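Local coordinates for protein beta-1,3-glucosyltransferase (Paecilomyces sp. J18, PDB 5JVV) that is a carbohydrate-active enzyme whose two facing, curved sheets are consistent with the beta-jelly-roll fold of glycoside hydrolase family 16, at residues K6-G11 / Y293-T298; I87-H92 / G183-M188; L133-N138 / G233-P238. One frame throughout, in Å; residues are numbered along the deposited sequence.

Contact 1 (K6-G11 / Y293-T298)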
loop_
_atom_site.group_PDB
_atom_site.type_symbol
_atom_site.label_atom_id
_atom_site.label_comp_id
_atom_site.label_asym_id
_atom_site.label_seq_id
_atom_site.Cartn_x
_atom_site.Cartn_y
_atom_site.Cartn_z
ATOM N N LYS A 6 -1.582 -8.063 -19.768
ATOM C CA LYS A 6 -0.748 -9.188 -19.364
ATOM C C LYS A 6 -1.550 -10.094 -18.433
ATOM O O LYS A 6 -1.949 -11.194 -18.822
ATOM C CB LYS A 6 0.531 -8.696 -18.677
ATOM C CG LYS A 6 1.501 -9.805 -18.258
ATOM C CD LYS A 6 2.718 -9.238 -17.528
ATOM C CE LYS A 6 3.794 -10.298 -17.293
ATOM N NZ LYS A 6 3.336 -11.379 -16.383
ATOM N N ASP A 7 -1.794 -9.632 -17.212
ATOM C CA ASP A 7 -2.628 -10.378 -16.273
ATOM C C ASP A 7 -3.898 -9.611 -15.929
ATOM O O ASP A 7 -3.866 -8.393 -15.734
ATOM C CB ASP A 7 -1.862 -10.657 -14.973
ATOM C CG ASP A 7 -0.669 -11.571 -15.176
ATOM O OD1 ASP A 7 -0.289 -11.803 -16.340
ATOM O OD2 ASP A 7 -0.104 -12.046 -14.167
ATOM N N SER A 8 -5.012 -10.333 -15.831
ATOM C CA SER A 8 -6.243 -9.767 -15.305
ATOM C C SER A 8 -6.678 -10.615 -14.115
ATOM O O SER A 8 -7.064 -11.777 -14.280
ATOM C CB SER A 8 -7.335 -9.760 -16.373
ATOM O OG SER A 8 -8.540 -9.282 -15.819
ATOM N N LEU A 9 -6.624 -10.034 -12.922
ATOM C CA LEU A 9 -6.802 -10.802 -11.690
ATOM C C LEU A 9 -7.962 -10.295 -10.842
ATOM O O LEU A 9 -7.978 -9.140 -10.433
ATOM C CB LEU A 9 -5.513 -10.748 -10.871
ATOM C CG LEU A 9 -4.272 -11.296 -11.568
ATOM C CD1 LEU A 9 -3.045 -11.080 -10.702
ATOM C CD2 LEU A 9 -4.468 -12.769 -11.876
ATOM N N SER A 10 -8.936 -11.160 -10.583
ATOM C CA SER A 10 -10.010 -10.845 -9.642
ATOM C C SER A 10 -10.448 -12.124 -8.950
ATOM O O SER A 10 -10.176 -13.221 -9.442
ATOM C CB SER A 10 -11.199 -10.171 -10.339
ATOM O OG SER A 10 -11.917 -11.098 -11.130
ATOM N N GLY A 11 -11.116 -11.979 -7.809
ATOM C CA GLY A 11 -11.686 -13.113 -7.101
ATOM C C GLY A 11 -10.681 -14.192 -6.762
ATOM O O GLY A 11 -9.557 -13.899 -6.346
ATOM N N TYR A 293 -10.187 -5.489 -8.676
ATOM C CA TYR A 293 -9.319 -6.202 -9.605
ATOM C C TYR A 293 -7.923 -5.644 -9.639
ATOM O O TYR A 293 -7.676 -4.518 -9.202
ATOM C CB TYR A 293 -9.894 -6.206 -11.027
ATOM C CG TYR A 293 -9.983 -4.860 -11.726
ATOM C CD1 TYR A 293 -8.860 -4.260 -12.306
ATOM C CD2 TYR A 293 -11.208 -4.213 -11.852
ATOM C CE1 TYR A 293 -8.965 -3.039 -12.976
ATOM C CE2 TYR A 293 -11.318 -3.004 -12.520
ATOM C CZ TYR A 293 -10.198 -2.420 -13.076
ATOM O OH TYR A 293 -10.314 -1.215 -13.740
ATOM N N LEU A 294 -7.015 -6.456 -10.170
ATOM C CA LEU A 294 -5.653 -6.025 -10.443
ATOM C C LEU A 294 -5.334 -6.407 -11.881
ATOM O O LEU A 294 -5.404 -7.585 -12.246
ATOM C CB LEU A 294 -4.670 -6.688 -9.473
ATOM C CG LEU A 294 -3.181 -6.437 -9.721
ATOM C CD1 LEU A 294 -2.881 -4.950 -9.687
ATOM C CD2 LEU A 294 -2.341 -7.186 -8.692
ATOM N N LYS A 295 -5.015 -5.416 -12.703
ATOM C CA LYS A 295 -4.667 -5.672 -14.099
ATOM C C LYS A 295 -3.288 -5.115 -14.419
ATOM O O LYS A 295 -2.948 -4.002 -14.004
ATOM C CB LYS A 295 -5.734 -5.101 -15.042
ATOM C CG LYS A 295 -7.069 -5.829 -14.894
ATOM C CD LYS A 295 -8.207 -5.224 -15.701
ATOM C CE LYS A 295 -9.503 -5.947 -15.346
ATOM N NZ LYS A 295 -10.674 -5.468 -16.127
ATOM N N THR A 296 -2.480 -5.893 -15.138
ATOM C CA THR A 296 -1.151 -5.442 -15.537
ATOM C C THR A 296 -1.053 -5.409 -17.056
ATOM O O THR A 296 -1.743 -6.170 -17.748
ATOM C CB THR A 296 -0.056 -6.352 -14.966
ATOM O OG1 THR A 296 -0.263 -7.686 -15.446
ATOM C CG2 THR A 296 -0.099 -6.360 -13.448
ATOM N N TYR A 297 -0.216 -4.514 -17.572
ATOM C CA TYR A 297 -0.066 -4.329 -19.011
ATOM C C TYR A 297 1.408 -4.181 -19.348
ATOM O O TYR A 297 2.203 -3.714 -18.529
ATOM C CB TYR A 297 -0.803 -3.068 -19.483
ATOM C CG TYR A 297 -2.290 -3.068 -19.234
ATOM C CD1 TYR A 297 -3.183 -3.376 -20.256
ATOM C CD2 TYR A 297 -2.805 -2.737 -17.987
ATOM C CE1 TYR A 297 -4.543 -3.372 -20.031
ATOM C CE2 TYR A 297 -4.161 -2.732 -17.754
ATOM C CZ TYR A 297 -5.024 -3.046 -18.780
ATOM O OH TYR A 297 -6.380 -3.037 -18.538
ATOM N N THR A 298 1.771 -4.581 -20.562
ATOM C CA THR A 298 3.139 -4.427 -21.039
ATOM C C THR A 298 3.135 -3.672 -22.354
ATOM O O THR A 298 2.119 -3.627 -23.053
ATOM C CB THR A 298 3.843 -5.781 -21.234
ATOM O OG1 THR A 298 3.223 -6.495 -22.307
ATOM C CG2 THR A 298 3.768 -6.616 -19.967
ATOM O OXT THR A 298 4.156 -3.092 -22.734
#

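Contact 2 (I87-H92 / G183-M188)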
loop_
_atom_site.group_PDB
_atom_site.type_symbol
_atom_site.label_atom_id
_atom_site.label_comp_id
_atom_site.label_asym_id
_atom_site.label_seq_id
_atom_site.Cartn_x
_atom_site.Cartn_y
_atom_site.Cartn_z
ATOM N N ILE A 87 -2.707 -1.504 -12.826
ATOM C CA ILE A 87 -3.976 -0.856 -12.515
ATOM C C ILE A 87 -4.667 -1.630 -11.410
ATOM O O ILE A 87 -5.008 -2.795 -11.593
ATOM C CB ILE A 87 -4.914 -0.845 -13.740
ATOM C CG1 ILE A 87 -4.196 -0.251 -14.957
ATOM C CG2 ILE A 87 -6.215 -0.097 -13.419
ATOM C CD1 ILE A 87 -4.150 1.257 -14.967
ATOM N N ALA A 88 -4.861 -0.997 -10.259
ATOM C CA ALA A 88 -5.561 -1.643 -9.156
ATOM C C ALA A 88 -6.857 -0.914 -8.852
ATOM O O ALA A 88 -6.831 0.259 -8.468
ATOM C CB ALA A 88 -4.685 -1.681 -7.925
ATOM N N ASP A 89 -7.988 -1.598 -9.033
ATOM C CA ASP A 89 -9.274 -1.034 -8.654
ATOM C C ASP A 89 -9.588 -1.508 -7.240
ATOM O O ASP A 89 -9.820 -2.696 -7.007
ATOM C CB ASP A 89 -10.363 -1.431 -9.667
ATOM C CG ASP A 89 -11.722 -0.845 -9.334
ATOM O OD1 ASP A 89 -12.073 -0.765 -8.145
ATOM O OD2 ASP A 89 -12.470 -0.490 -10.281
ATOM N N ILE A 90 -9.576 -0.569 -6.293
ATOM C CA ILE A 90 -9.693 -0.884 -4.873
ATOM C C ILE A 90 -10.932 -0.186 -4.313
ATOM O O ILE A 90 -11.045 1.038 -4.379
ATOM C CB ILE A 90 -8.423 -0.411 -4.129
ATOM C CG1 ILE A 90 -7.186 -1.092 -4.724
ATOM C CG2 ILE A 90 -8.526 -0.685 -2.630
ATOM C CD1 ILE A 90 -5.870 -0.412 -4.377
ATOM N N LYS A 91 -11.869 -0.964 -3.783
ATOM C CA LYS A 91 -13.101 -0.409 -3.240
ATOM C C LYS A 91 -12.895 0.145 -1.827
ATOM O O LYS A 91 -13.527 1.126 -1.431
ATOM C CB LYS A 91 -14.208 -1.475 -3.246
ATOM C CG LYS A 91 -15.526 -1.009 -2.636
ATOM C CD LYS A 91 -16.497 -2.160 -2.409
ATOM C CE LYS A 91 -16.987 -2.768 -3.712
ATOM N NZ LYS A 91 -17.788 -1.792 -4.506
ATOM N N HIS A 92 -11.996 -0.476 -1.071
ATOM C CA HIS A 92 -11.818 -0.148 0.335
ATOM C C HIS A 92 -10.379 -0.463 0.699
ATOM O O HIS A 92 -9.804 -1.431 0.194
ATOM C CB HIS A 92 -12.772 -1.009 1.180
ATOM C CG HIS A 92 -12.948 -0.553 2.598
ATOM N ND1 HIS A 92 -12.067 -0.887 3.608
ATOM C CD2 HIS A 92 -13.946 0.144 3.190
ATOM C CE1 HIS A 92 -12.498 -0.389 4.750
ATOM N NE2 HIS A 92 -13.636 0.248 4.528
ATOM N N GLY A 183 -13.566 4.246 -2.707
ATOM C CA GLY A 183 -12.238 4.014 -3.245
ATOM C C GLY A 183 -12.055 4.555 -4.653
ATOM O O GLY A 183 -12.519 5.649 -4.988
ATOM N N GLY A 184 -11.348 3.798 -5.486
ATOM C CA GLY A 184 -11.075 4.226 -6.841
ATOM C C GLY A 184 -9.990 3.368 -7.444
ATOM O O GLY A 184 -9.826 2.217 -7.036
ATOM N N VAL A 185 -9.272 3.912 -8.418
ATOM C CA VAL A 185 -8.190 3.179 -9.067
ATOM C C VAL A 185 -6.852 3.828 -8.760
ATOM O O VAL A 185 -6.722 5.048 -8.854
ATOM C CB VAL A 185 -8.380 3.141 -10.599
ATOM C CG1 VAL A 185 -7.098 2.669 -11.289
ATOM C CG2 VAL A 185 -9.570 2.259 -10.962
ATOM N N TYR A 186 -5.872 3.014 -8.362
ATOM C CA TYR A 186 -4.479 3.435 -8.338
ATOM C C TYR A 186 -3.775 2.846 -9.553
ATOM O O TYR A 186 -3.890 1.643 -9.829
ATOM C CB TYR A 186 -3.790 3.009 -7.038
ATOM C CG TYR A 186 -3.835 4.094 -5.986
ATOM C CD1 TYR A 186 -2.836 5.056 -5.925
ATOM C CD2 TYR A 186 -4.881 4.174 -5.071
ATOM C CE1 TYR A 186 -2.860 6.054 -4.984
ATOM C CE2 TYR A 186 -4.917 5.177 -4.117
ATOM C CZ TYR A 186 -3.899 6.119 -4.085
ATOM O OH TYR A 186 -3.891 7.142 -3.160
ATOM N N ALA A 187 -3.056 3.696 -10.274
ATOM C CA ALA A 187 -2.364 3.287 -11.485
ATOM C C ALA A 187 -0.891 3.645 -11.399
ATOM O O ALA A 187 -0.533 4.718 -10.911
ATOM C CB ALA A 187 -2.986 3.950 -12.709
ATOM N N MET A 188 -0.042 2.745 -11.885
ATOM C CA MET A 188 1.386 3.024 -11.994
ATOM C C MET A 188 1.852 2.817 -13.424
ATOM O O MET A 188 1.568 1.778 -14.022
ATOM C CB MET A 188 2.189 2.098 -11.078
ATOM C CG MET A 188 3.691 2.259 -11.292
ATOM S SD MET A 188 4.733 1.359 -10.126
ATOM C CE MET A 188 4.216 -0.328 -10.418
#

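Contact 3 (L133-N138 / G233-P238)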
loop_
_atom_site.group_PDB
_atom_site.type_symbol
_atom_site.label_atom_id
_atom_site.label_comp_id
_atom_site.label_asym_id
_atom_site.label_seq_id
_atom_site.Cartn_x
_atom_site.Cartn_y
_atom_site.Cartn_z
ATOM N N LEU A 133 9.325 6.378 -2.856
ATOM C CA LEU A 133 10.309 5.482 -3.458
ATOM C C LEU A 133 11.567 5.474 -2.602
ATOM O O LEU A 133 11.922 6.490 -1.998
ATOM C CB LEU A 133 10.672 5.915 -4.881
ATOM C CG LEU A 133 9.921 5.246 -6.036
ATOM C CD1 LEU A 133 8.411 5.445 -5.942
ATOM C CD2 LEU A 133 10.443 5.751 -7.382
ATOM N N HIS A 134 12.220 4.318 -2.542
ATOM C CA HIS A 134 13.561 4.211 -1.985
ATOM C C HIS A 134 14.397 3.571 -3.070
ATOM O O HIS A 134 14.008 2.536 -3.614
ATOM C CB HIS A 134 13.576 3.309 -0.742
ATOM C CG HIS A 134 12.709 3.794 0.378
ATOM N ND1 HIS A 134 13.140 4.712 1.310
ATOM C CD2 HIS A 134 11.441 3.471 0.728
ATOM C CE1 HIS A 134 12.175 4.937 2.182
ATOM N NE2 HIS A 134 11.132 4.199 1.851
ATOM N N THR A 135 15.532 4.180 -3.400
ATOM C CA THR A 135 16.377 3.671 -4.476
ATOM C C THR A 135 17.781 3.380 -3.970
ATOM O O THR A 135 18.218 3.980 -2.988
ATOM C CB THR A 135 16.484 4.677 -5.648
ATOM O OG1 THR A 135 17.026 5.923 -5.177
ATOM C CG2 THR A 135 15.122 4.938 -6.281
ATOM N N LYS A 136 18.499 2.485 -4.650
ATOM C CA LYS A 136 19.922 2.277 -4.324
ATOM C C LYS A 136 20.776 3.452 -4.799
ATOM O O LYS A 136 21.668 3.917 -4.078
ATOM C CB LYS A 136 20.449 0.972 -4.940
ATOM C CG LYS A 136 19.858 -0.307 -4.358
ATOM C CD LYS A 136 20.131 -1.527 -5.258
ATOM C CE LYS A 136 21.491 -2.151 -4.983
ATOM N NZ LYS A 136 21.801 -3.332 -5.852
ATOM N N GLY A 137 20.504 3.937 -6.008
ATOM C CA GLY A 137 21.299 5.004 -6.594
ATOM C C GLY A 137 20.888 6.399 -6.171
ATOM O O GLY A 137 19.808 6.599 -5.620
ATOM N N ASN A 138 21.760 7.371 -6.431
ATOM C CA ASN A 138 21.433 8.778 -6.217
ATOM C C ASN A 138 20.337 9.220 -7.175
ATOM O O ASN A 138 20.528 9.231 -8.393
ATOM C CB ASN A 138 22.666 9.657 -6.451
ATOM C CG ASN A 138 23.863 9.227 -5.624
ATOM O OD1 ASN A 138 24.985 9.149 -6.131
ATOM N ND2 ASN A 138 23.633 8.940 -4.347
ATOM N N GLY A 233 13.293 4.354 -13.196
ATOM C CA GLY A 233 12.804 3.006 -13.444
ATOM C C GLY A 233 13.889 1.961 -13.633
ATOM O O GLY A 233 13.603 0.759 -13.600
ATOM N N LYS A 234 15.133 2.402 -13.836
ATOM C CA LYS A 234 16.252 1.473 -13.956
ATOM C C LYS A 234 16.803 1.105 -12.582
ATOM O O LYS A 234 17.687 0.254 -12.456
ATOM C CB LYS A 234 17.371 2.063 -14.820
ATOM C CG LYS A 234 17.079 2.135 -16.305
ATOM C CD LYS A 234 18.357 2.523 -17.054
ATOM C CE LYS A 234 18.106 2.794 -18.522
ATOM N NZ LYS A 234 19.400 2.963 -19.256
ATOM N N GLU A 235 16.270 1.748 -11.549
ATOM C CA GLU A 235 16.652 1.437 -10.174
ATOM C C GLU A 235 16.042 0.152 -9.645
ATOM O O GLU A 235 16.409 -0.320 -8.564
ATOM C CB GLU A 235 16.255 2.583 -9.243
ATOM C CG GLU A 235 17.040 3.856 -9.469
ATOM C CD GLU A 235 18.517 3.724 -9.109
ATOM O OE1 GLU A 235 19.349 4.337 -9.812
ATOM O OE2 GLU A 235 18.843 3.017 -8.129
ATOM N N PHE A 236 15.105 -0.410 -10.399
ATOM C CA PHE A 236 14.354 -1.563 -9.933
ATOM C C PHE A 236 14.442 -2.743 -10.882
ATOM O O PHE A 236 14.248 -2.601 -12.094
ATOM C CB PHE A 236 12.887 -1.169 -9.695
ATOM C CG PHE A 236 12.733 -0.037 -8.726
ATOM C CD1 PHE A 236 12.837 -0.266 -7.365
ATOM C CD2 PHE A 236 12.533 1.262 -9.173
ATOM C CE1 PHE A 236 12.737 0.787 -6.456
ATOM C CE2 PHE A 236 12.416 2.318 -8.268
ATOM C CZ PHE A 236 12.519 2.074 -6.912
ATOM N N LYS A 237 14.751 -3.902 -10.328
ATOM C CA LYS A 237 14.608 -5.152 -11.007
ATOM C C LYS A 237 13.141 -5.598 -11.040
ATOM O O LYS A 237 12.375 -4.970 -10.445
ATOM C CB LYS A 237 15.458 -6.157 -10.333
ATOM C CG LYS A 237 16.852 -5.736 -10.583
ATOM C CD LYS A 237 17.816 -6.566 -9.884
ATOM C CE LYS A 237 19.181 -6.207 -10.375
ATOM N NZ LYS A 237 19.850 -7.223 -9.642
ATOM N N PRO A 238 12.799 -6.667 -11.725
ATOM C CA PRO A 238 11.385 -7.068 -11.696
ATOM C C PRO A 238 10.881 -7.174 -10.246
ATOM O O PRO A 238 11.616 -7.650 -9.373
ATOM C CB PRO A 238 11.400 -8.436 -12.389
ATOM C CG PRO A 238 12.566 -8.344 -13.346
ATOM C CD PRO A 238 13.603 -7.539 -12.607
HETATM O O HOH W 1 16.865 0.684 -5.968
HETATM O O HOH W 2 21.163 6.487 -9.554
#

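Contact 1 (K6-G11 / Y293-T298)
The backbones of Lys6-Gly11 and Tyr293-Thr298 run antiparallel and are joined by four main-chain hydrogen bonds. Leu9 and Leu294 form a hydrogen-bonded pair. Leu9 N lies 2.8 Å from Leu294 O, and Leu294 N returns the bond to Leu9 O at 2.9 Å. Both donors lie in the plane of the carbonyl they meet. Two more bonds frame Thr296: Thr296 N gives to Asp7 O at 2.9 Å, and Lys6 N gives to Thr296 O at 2.8 Å, from above the carbonyl plane.

The fifth bond uses a side chain. Thr296 OG1 sits between its own backbone N and carbonyl carbon (chi1 60°), which aims it at the opposite strand. There it accepts Asp7 N at 3.0 Å through a bent bond (147°). One threonine thus grips two successive N-H groups, one with its carbonyl and one with its hydroxyl.

Two lysines make ionic contacts. Lys6 NZ curls back to Asp7 OD1 within its own segment, a long salt bridge at 3.6 Å. On the face of Ser8 and Lys295, Lys295 NZ ends in a salt bridge with Asp212. The extended Lys295 chain packs on the way, its CE passing Ser8 OG at 3.5 Å and lying over the rim of one Tyr293 ring face.

Apolar packing is on the face of Leu9 and Leu294. Leu9 CB and Leu294 CB are 4.4 Å apart, and both side chains rest on Phe14 of helix 11-16. At the other end, the Lys6 and Thr298 side chains cross obliquely, CD against CG2.

Lys6 and Asp7 together face Thr296, a classic beta bulge, with Lys6 psi turned to -72°. It is set in an outer strand, 5-9, which pairs with the C-terminal strand of an antiparallel sheet consistent with a jelly roll.

Contact 2 (I87-H92 / G183-M188)
Four main-chain hydrogen bonds knit Ile87-His92 to Gly183-Met188 as antiparallel strands. Ala88 pairs with Tyr186: Ala88 N meets Tyr186 O at 2.8 Å in an almost straight bond (176°), and Tyr186 N reaches Ala88 O at 2.9 Å. Ile90 pairs with Gly184 likewise. Ile90 N approaches Gly184 O nearly along the C=O axis at 2.9 Å, and Gly184 N meets Ile90 O at 3.0 Å. Ile90 O also takes a CA-H contact from Gly183.

Apolar contacts fill the face of Ile87, Asp89, Val185 and Ala187. Ile87 straddles two partners. Its CG2 crosses obliquely to Val185 CG1 at 3.6 Å, while its CD1 touches Ala187 CB at 3.7 Å. The other branch, Val185 CG2, lies against Asp89 CB at 4.0 Å. On the opposite face, Ile90 and Tyr186 pack on Ile120 of strand 116-121.

The polar ends of Tyr186 and Asp89 have outside partners. Tyr186 OH bonds to Ser173 O. Asp89 OD1 forms a salt bridge with Arg202 and a hydrogen bond with Asn292. The buried Asp89 carboxylate is therefore compensated by Arg202 and Asn292, and the arginine would be expected to keep it ionised.

Contact 3 (L133-N138 / G233-P238)
Glu235 makes the one direct hydrogen bond between the segments. Gly137 N gives to Glu235 OE2 at 2.8 Å (154°), approaching from above the carboxylate plane. The other oxygen, Glu235 OE1, accepts a water at 2.8 Å that also donates to Asn138 O. A second water accepts from Lys136 N at 2.8 Å and donates to Glu235 O. Side chain and backbone of Glu235 thus both hold the chain after strand 130-134.

The bend at Glu235 chi2 (-67°) swings the carboxylate to Gly137. Its CG lies across Thr135, 3.9 Å from Thr135 CG2. The same methyl meets Phe236 CZ at a similar distance. His134 O sits at the ring edge, near its plane, 3.6 Å from Phe236 CE1. Leu133 CD2 approaches the ring obliquely, 4.1 Å from Phe236 CE2. Glu235 CB lies over the rim of one ring face.

Further out, Thr135 OG1 donates to Gly137 O at 2.9 Å and so shapes the turn that presents Gly137 N. Thr135 also has backbone bonds to Cys156 and Leu158. Phe236 and Leu133 both pack on Ile117 and Ile195.

The Cys139-Cys230 disulfide ties the same two chain regions together. The glutamate carboxylate joins the chain leaving strand 130-134 to the loop before strand 240-247, and Phe236 packs beside Leu133 and Thr135, at the margin of a sandwich consistent with a beta-jelly roll.

Contacts 1 and 2 are successive steps across one antiparallel sheet, their centres about 12 Å apart. Strand 289-297 of contact 1 lies between strand 5-9 and strand 84-90, and strand 84-90 carries the sheet on into contact 2. Lys295 O lies 2.8 Å from Ile87 N, a probable hydrogen bond. Contact 3 stands about 23 Å from both, centre to centre, and touches neither. Along the chain, contact 1 encloses the other two, whose segments alternate. Strand 116-121 of the other sheet meets contacts 2 and 3. Its Glu-Ile-Asp-Ile-Ile-Glu sequence is consistent with the family 16 active-site signature, and His134 of contact 3 touches Glu116 and Asp118.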